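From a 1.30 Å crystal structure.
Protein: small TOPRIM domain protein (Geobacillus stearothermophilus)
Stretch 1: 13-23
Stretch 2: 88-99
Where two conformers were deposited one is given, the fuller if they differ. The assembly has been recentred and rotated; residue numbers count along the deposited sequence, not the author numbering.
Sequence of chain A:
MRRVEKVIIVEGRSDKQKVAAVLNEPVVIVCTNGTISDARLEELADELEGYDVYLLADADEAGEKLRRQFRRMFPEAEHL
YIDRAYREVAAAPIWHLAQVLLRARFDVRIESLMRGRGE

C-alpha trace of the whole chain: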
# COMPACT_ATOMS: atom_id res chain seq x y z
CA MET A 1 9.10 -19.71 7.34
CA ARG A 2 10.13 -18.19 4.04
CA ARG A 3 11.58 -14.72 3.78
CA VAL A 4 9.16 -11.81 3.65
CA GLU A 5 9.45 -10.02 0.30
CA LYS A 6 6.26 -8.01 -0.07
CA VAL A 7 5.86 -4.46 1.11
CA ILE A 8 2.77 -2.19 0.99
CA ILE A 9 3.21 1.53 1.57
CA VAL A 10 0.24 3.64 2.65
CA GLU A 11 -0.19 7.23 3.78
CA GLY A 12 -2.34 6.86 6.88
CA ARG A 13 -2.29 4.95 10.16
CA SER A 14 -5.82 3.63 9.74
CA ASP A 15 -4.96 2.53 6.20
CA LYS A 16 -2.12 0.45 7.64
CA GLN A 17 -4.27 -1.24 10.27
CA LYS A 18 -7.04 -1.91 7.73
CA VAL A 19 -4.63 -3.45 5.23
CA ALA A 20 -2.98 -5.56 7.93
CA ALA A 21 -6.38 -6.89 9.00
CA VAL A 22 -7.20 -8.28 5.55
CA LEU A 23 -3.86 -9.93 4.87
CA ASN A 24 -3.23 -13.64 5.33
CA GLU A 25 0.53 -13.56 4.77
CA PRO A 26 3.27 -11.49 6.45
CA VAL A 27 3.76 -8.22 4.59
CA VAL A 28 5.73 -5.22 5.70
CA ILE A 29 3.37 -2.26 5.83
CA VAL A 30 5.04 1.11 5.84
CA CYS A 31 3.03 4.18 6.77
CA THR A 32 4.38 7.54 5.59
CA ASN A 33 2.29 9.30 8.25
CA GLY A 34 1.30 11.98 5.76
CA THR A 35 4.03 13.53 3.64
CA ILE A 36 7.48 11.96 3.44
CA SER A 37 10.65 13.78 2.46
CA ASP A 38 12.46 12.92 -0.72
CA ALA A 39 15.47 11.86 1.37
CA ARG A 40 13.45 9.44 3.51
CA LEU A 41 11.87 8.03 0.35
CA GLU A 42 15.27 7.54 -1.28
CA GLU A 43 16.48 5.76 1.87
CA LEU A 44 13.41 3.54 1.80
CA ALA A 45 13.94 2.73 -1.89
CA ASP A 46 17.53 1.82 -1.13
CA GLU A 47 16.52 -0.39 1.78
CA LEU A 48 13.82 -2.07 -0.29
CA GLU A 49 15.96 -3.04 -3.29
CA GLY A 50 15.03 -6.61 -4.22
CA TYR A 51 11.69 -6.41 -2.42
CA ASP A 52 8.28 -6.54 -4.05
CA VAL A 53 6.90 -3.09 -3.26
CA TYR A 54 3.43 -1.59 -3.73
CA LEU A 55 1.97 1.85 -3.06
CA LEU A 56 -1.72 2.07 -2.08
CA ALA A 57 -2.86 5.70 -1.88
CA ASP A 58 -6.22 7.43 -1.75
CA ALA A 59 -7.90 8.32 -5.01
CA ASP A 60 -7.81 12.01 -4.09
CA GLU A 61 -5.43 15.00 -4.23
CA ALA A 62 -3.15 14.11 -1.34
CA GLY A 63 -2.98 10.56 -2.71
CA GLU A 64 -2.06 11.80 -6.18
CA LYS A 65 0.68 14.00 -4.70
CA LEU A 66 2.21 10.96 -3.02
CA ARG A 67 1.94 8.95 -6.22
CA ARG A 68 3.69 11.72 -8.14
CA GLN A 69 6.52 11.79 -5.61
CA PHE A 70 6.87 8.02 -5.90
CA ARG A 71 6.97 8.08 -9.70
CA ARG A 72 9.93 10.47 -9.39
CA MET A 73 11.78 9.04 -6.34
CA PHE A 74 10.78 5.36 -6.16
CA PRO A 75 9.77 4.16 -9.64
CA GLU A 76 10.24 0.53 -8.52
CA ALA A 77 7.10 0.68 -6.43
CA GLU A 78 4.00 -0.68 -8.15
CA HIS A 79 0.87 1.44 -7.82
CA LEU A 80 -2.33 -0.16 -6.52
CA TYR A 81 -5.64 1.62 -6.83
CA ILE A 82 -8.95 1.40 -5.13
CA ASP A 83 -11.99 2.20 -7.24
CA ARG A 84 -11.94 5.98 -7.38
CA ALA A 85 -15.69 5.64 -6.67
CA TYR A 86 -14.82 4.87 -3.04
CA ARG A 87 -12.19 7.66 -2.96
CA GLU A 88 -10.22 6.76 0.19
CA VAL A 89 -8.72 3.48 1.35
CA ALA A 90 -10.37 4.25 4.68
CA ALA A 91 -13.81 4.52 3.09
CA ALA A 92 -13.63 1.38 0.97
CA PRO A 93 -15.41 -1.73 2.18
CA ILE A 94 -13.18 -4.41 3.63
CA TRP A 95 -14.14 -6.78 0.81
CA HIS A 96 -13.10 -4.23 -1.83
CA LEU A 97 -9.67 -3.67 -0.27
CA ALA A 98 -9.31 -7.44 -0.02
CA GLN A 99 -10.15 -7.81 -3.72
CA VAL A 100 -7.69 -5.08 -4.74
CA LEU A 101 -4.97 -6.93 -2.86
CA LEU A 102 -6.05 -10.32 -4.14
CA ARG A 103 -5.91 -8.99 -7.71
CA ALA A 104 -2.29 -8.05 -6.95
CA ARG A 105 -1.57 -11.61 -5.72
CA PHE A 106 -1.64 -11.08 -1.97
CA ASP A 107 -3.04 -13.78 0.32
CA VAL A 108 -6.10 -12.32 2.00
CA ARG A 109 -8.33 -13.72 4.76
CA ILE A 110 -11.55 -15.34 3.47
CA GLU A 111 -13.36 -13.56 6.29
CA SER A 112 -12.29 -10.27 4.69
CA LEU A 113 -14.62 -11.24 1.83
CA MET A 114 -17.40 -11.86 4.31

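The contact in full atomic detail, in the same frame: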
# COMPACT_ATOMS: atom_id res chain seq x y z
N ARG A 13 -2.36 5.99 9.14
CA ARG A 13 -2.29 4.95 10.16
C ARG A 13 -3.45 3.97 10.04
O ARG A 13 -3.27 2.76 10.21
CB ARG A 13 -2.33 5.58 11.55
CG ARG A 13 -1.88 4.66 12.68
CD ARG A 13 -2.56 5.02 13.99
NE ARG A 13 -1.62 5.01 15.11
CZ ARG A 13 -1.33 3.93 15.83
NH1 ARG A 13 -1.88 2.76 15.53
NH2 ARG A 13 -0.47 4.02 16.84
N SER A 14 -4.66 4.49 9.84
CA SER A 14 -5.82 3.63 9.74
C SER A 14 -5.75 2.77 8.49
O SER A 14 -6.21 1.63 8.49
CB SER A 14 -7.12 4.43 9.79
OG SER A 14 -7.12 5.48 8.83
N ASP A 15 -5.16 3.31 7.43
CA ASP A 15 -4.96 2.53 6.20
C ASP A 15 -4.13 1.31 6.55
O ASP A 15 -4.39 0.23 6.06
CB ASP A 15 -4.17 3.32 5.15
CG ASP A 15 -4.90 4.53 4.63
OD1 ASP A 15 -6.13 4.66 4.86
OD2 ASP A 15 -4.23 5.39 4.01
N LYS A 16 -3.04 1.53 7.29
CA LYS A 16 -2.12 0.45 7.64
C LYS A 16 -2.82 -0.65 8.43
O LYS A 16 -2.70 -1.83 8.10
CB LYS A 16 -0.95 1.02 8.44
CG LYS A 16 0.01 -0.02 8.97
CD LYS A 16 1.37 0.63 9.18
CE LYS A 16 2.19 -0.09 10.22
NZ LYS A 16 3.51 0.58 10.37
N GLN A 17 -3.56 -0.27 9.46
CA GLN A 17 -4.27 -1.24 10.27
C GLN A 17 -5.31 -2.00 9.44
O GLN A 17 -5.45 -3.22 9.58
CB GLN A 17 -4.92 -0.54 11.47
CG GLN A 17 -3.93 0.24 12.30
CD GLN A 17 -3.10 -0.63 13.23
OE1 GLN A 17 -3.53 -0.99 14.32
NE2 GLN A 17 -1.88 -0.96 12.80
N LYS A 18 -6.01 -1.30 8.56
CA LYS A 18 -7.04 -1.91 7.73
C LYS A 18 -6.44 -2.92 6.75
O LYS A 18 -6.95 -4.03 6.58
CB LYS A 18 -7.75 -0.82 6.95
CG LYS A 18 -8.87 -1.29 6.08
CD LYS A 18 -9.77 -0.13 5.73
CE LYS A 18 -11.01 -0.58 5.00
NZ LYS A 18 -12.05 0.45 5.12
N VAL A 19 -5.35 -2.53 6.10
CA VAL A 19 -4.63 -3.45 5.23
C VAL A 19 -4.15 -4.68 5.99
O VAL A 19 -4.32 -5.82 5.53
CB VAL A 19 -3.42 -2.76 4.58
CG1 VAL A 19 -2.54 -3.78 3.90
CG2 VAL A 19 -3.89 -1.70 3.59
N ALA A 20 -3.53 -4.46 7.15
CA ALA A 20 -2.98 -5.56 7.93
C ALA A 20 -4.06 -6.56 8.32
O ALA A 20 -3.79 -7.75 8.45
CB ALA A 20 -2.27 -5.04 9.17
N ALA A 21 -5.27 -6.06 8.56
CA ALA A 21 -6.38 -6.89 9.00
C ALA A 21 -6.88 -7.82 7.90
O ALA A 21 -7.40 -8.90 8.18
CB ALA A 21 -7.52 -6.03 9.54
N VAL A 22 -6.71 -7.43 6.63
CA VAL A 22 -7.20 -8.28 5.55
C VAL A 22 -6.19 -9.31 5.09
O VAL A 22 -6.56 -10.29 4.44
CB VAL A 22 -7.80 -7.49 4.36
CG1 VAL A 22 -8.67 -6.36 4.85
CG2 VAL A 22 -6.71 -6.98 3.45
N LEU A 23 -4.92 -9.10 5.42
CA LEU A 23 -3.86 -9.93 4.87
C LEU A 23 -3.76 -11.28 5.56
O LEU A 23 -3.98 -11.40 6.77
CB LEU A 23 -2.52 -9.20 4.95
CG LEU A 23 -2.35 -8.09 3.93
CD1 LEU A 23 -1.13 -7.24 4.23
CD2 LEU A 23 -2.28 -8.68 2.55
N GLU A 88 -11.26 6.98 -0.83
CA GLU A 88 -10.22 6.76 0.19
C GLU A 88 -10.15 5.30 0.60
O GLU A 88 -11.17 4.63 0.76
CB GLU A 88 -10.54 7.60 1.43
CG GLU A 88 -10.43 9.10 1.24
CD GLU A 88 -10.94 9.88 2.44
OE1 GLU A 88 -10.87 9.34 3.57
OE2 GLU A 88 -11.48 10.99 2.25
N VAL A 89 -8.93 4.83 0.87
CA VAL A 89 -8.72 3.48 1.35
C VAL A 89 -9.53 3.26 2.62
O VAL A 89 -10.11 2.19 2.83
CB VAL A 89 -7.22 3.26 1.63
CG1 VAL A 89 -6.99 1.89 2.22
CG2 VAL A 89 -6.43 3.44 0.34
N ALA A 90 -9.62 4.31 3.44
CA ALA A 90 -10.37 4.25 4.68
C ALA A 90 -11.87 4.05 4.47
O ALA A 90 -12.56 3.54 5.34
CB ALA A 90 -10.12 5.52 5.50
N ALA A 91 -12.37 4.53 3.34
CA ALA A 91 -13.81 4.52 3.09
C ALA A 91 -14.24 3.20 2.46
O ALA A 91 -15.39 2.75 2.61
CB ALA A 91 -14.20 5.69 2.18
N ALA A 92 -13.31 2.57 1.74
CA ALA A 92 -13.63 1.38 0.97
C ALA A 92 -14.06 0.24 1.87
O ALA A 92 -13.55 0.06 2.97
CB ALA A 92 -12.44 0.97 0.12
N PRO A 93 -15.03 -0.57 1.41
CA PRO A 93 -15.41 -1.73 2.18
C PRO A 93 -14.25 -2.70 2.30
O PRO A 93 -13.42 -2.82 1.39
CB PRO A 93 -16.53 -2.38 1.34
CG PRO A 93 -16.95 -1.37 0.37
CD PRO A 93 -15.80 -0.45 0.16
N ILE A 94 -14.22 -3.41 3.42
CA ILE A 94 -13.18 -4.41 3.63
C ILE A 94 -13.06 -5.38 2.45
O ILE A 94 -11.96 -5.70 2.01
CB ILE A 94 -13.38 -5.14 4.97
CG1 ILE A 94 -13.13 -4.16 6.14
CG2 ILE A 94 -12.43 -6.31 5.09
CD1 ILE A 94 -13.28 -4.79 7.53
N TRP A 95 -14.18 -5.81 1.89
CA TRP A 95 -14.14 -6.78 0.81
C TRP A 95 -13.50 -6.18 -0.43
O TRP A 95 -12.85 -6.90 -1.19
CB TRP A 95 -15.54 -7.38 0.52
CG TRP A 95 -16.52 -6.40 0.04
CD1 TRP A 95 -17.42 -5.72 0.78
CD2 TRP A 95 -16.63 -5.91 -1.30
NE1 TRP A 95 -18.13 -4.87 -0.02
CE2 TRP A 95 -17.67 -4.97 -1.30
CE3 TRP A 95 -16.00 -6.23 -2.50
CZ2 TRP A 95 -18.05 -4.29 -2.45
CZ3 TRP A 95 -16.40 -5.57 -3.66
CH2 TRP A 95 -17.42 -4.62 -3.62
N HIS A 96 -13.65 -4.87 -0.64
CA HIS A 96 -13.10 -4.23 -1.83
C HIS A 96 -11.59 -4.15 -1.69
O HIS A 96 -10.85 -4.50 -2.61
CB HIS A 96 -13.71 -2.83 -2.09
CG HIS A 96 -13.04 -2.09 -3.20
ND1 HIS A 96 -13.12 -2.47 -4.53
CD2 HIS A 96 -12.31 -0.95 -3.20
CE1 HIS A 96 -12.46 -1.61 -5.28
NE2 HIS A 96 -11.94 -0.68 -4.50
N LEU A 97 -11.11 -3.71 -0.53
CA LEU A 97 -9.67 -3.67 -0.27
C LEU A 97 -9.09 -5.07 -0.43
O LEU A 97 -8.04 -5.25 -1.07
CB LEU A 97 -9.46 -3.17 1.14
CG LEU A 97 -8.01 -3.06 1.60
CD1 LEU A 97 -7.21 -2.18 0.64
CD2 LEU A 97 -7.94 -2.52 3.03
N ALA A 98 -9.76 -6.06 0.12
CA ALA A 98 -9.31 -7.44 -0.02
C ALA A 98 -9.20 -7.84 -1.49
O ALA A 98 -8.23 -8.48 -1.88
CB ALA A 98 -10.23 -8.38 0.74
N GLN A 99 -10.19 -7.47 -2.31
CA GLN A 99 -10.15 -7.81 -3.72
C GLN A 99 -9.04 -7.07 -4.48
O GLN A 99 -8.42 -7.65 -5.38
CB GLN A 99 -11.51 -7.57 -4.37
CG GLN A 99 -12.57 -8.56 -3.88
CD GLN A 99 -13.81 -8.58 -4.73
OE1 GLN A 99 -13.94 -7.79 -5.67
NE2 GLN A 99 -14.78 -9.41 -4.35
O HOH W 1 -7.71 6.40 3.58

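Helix 13-22 meets a segment that begins as a short turn, 89-91, and becomes a helix from Ile94, with Pro93 at its N-cap position. The two helix axes cross at 74° and approach to 9.9 Å. Contact concentrates on one face of the first helix, where Asp15, Lys18, Val19 and Val22 recur at three- and four-residue intervals.

Lys18 is the center of the polar half. Its CA-to-CB bond points toward the partner, and all four chi angles are t, an extended chain that carries the ammonium to the carbonyls of the segment before the helix. There Lys18 NZ donates to Ala92 O at 2.7 Å, with weak bonds from NZ to Ala90 O (3.1 Å) and to Val89 O (3.5 Å). A single cation thus gathers three carbonyls. The rule is reach; on the way, Lys18 CG packs 3.4 Å from Leu97 CD2.

Asp15 starts sideways, but its m rotamer brings the carboxylate nearer the turn. Asp15 OD1 stays 3.8 Å from Ala90 N, and a water bridges the two from the side: it lies 2.7 Å from Asp15 OD1 and accepts from Ala90 N at 2.8 Å. The segment is therefore held through both its carbonyls and an amide, the latter indirectly.

Farther along, the chemistry turns apolar. The CA-to-CB bond of Leu97 points toward the first helix, and its rotamer, t at chi1 and p at chi2, sets CD2 against the Lys18 chain, Val19 CG2 (4.2 Å) and Val22 CG1 (4.3 Å); Leu97 CD1 lies 5.7 Å from Lys18 CG. Val22, in the m well with chi1 at -43°, directs CG1 to within 3.8 Å of Ile94 CG2 and sets CG2 4.4 Å from Ala98 CA. Here the small alanine accompanies a close backbone approach, the CA atoms of Val22 and Ala98 being 6.0 Å apart.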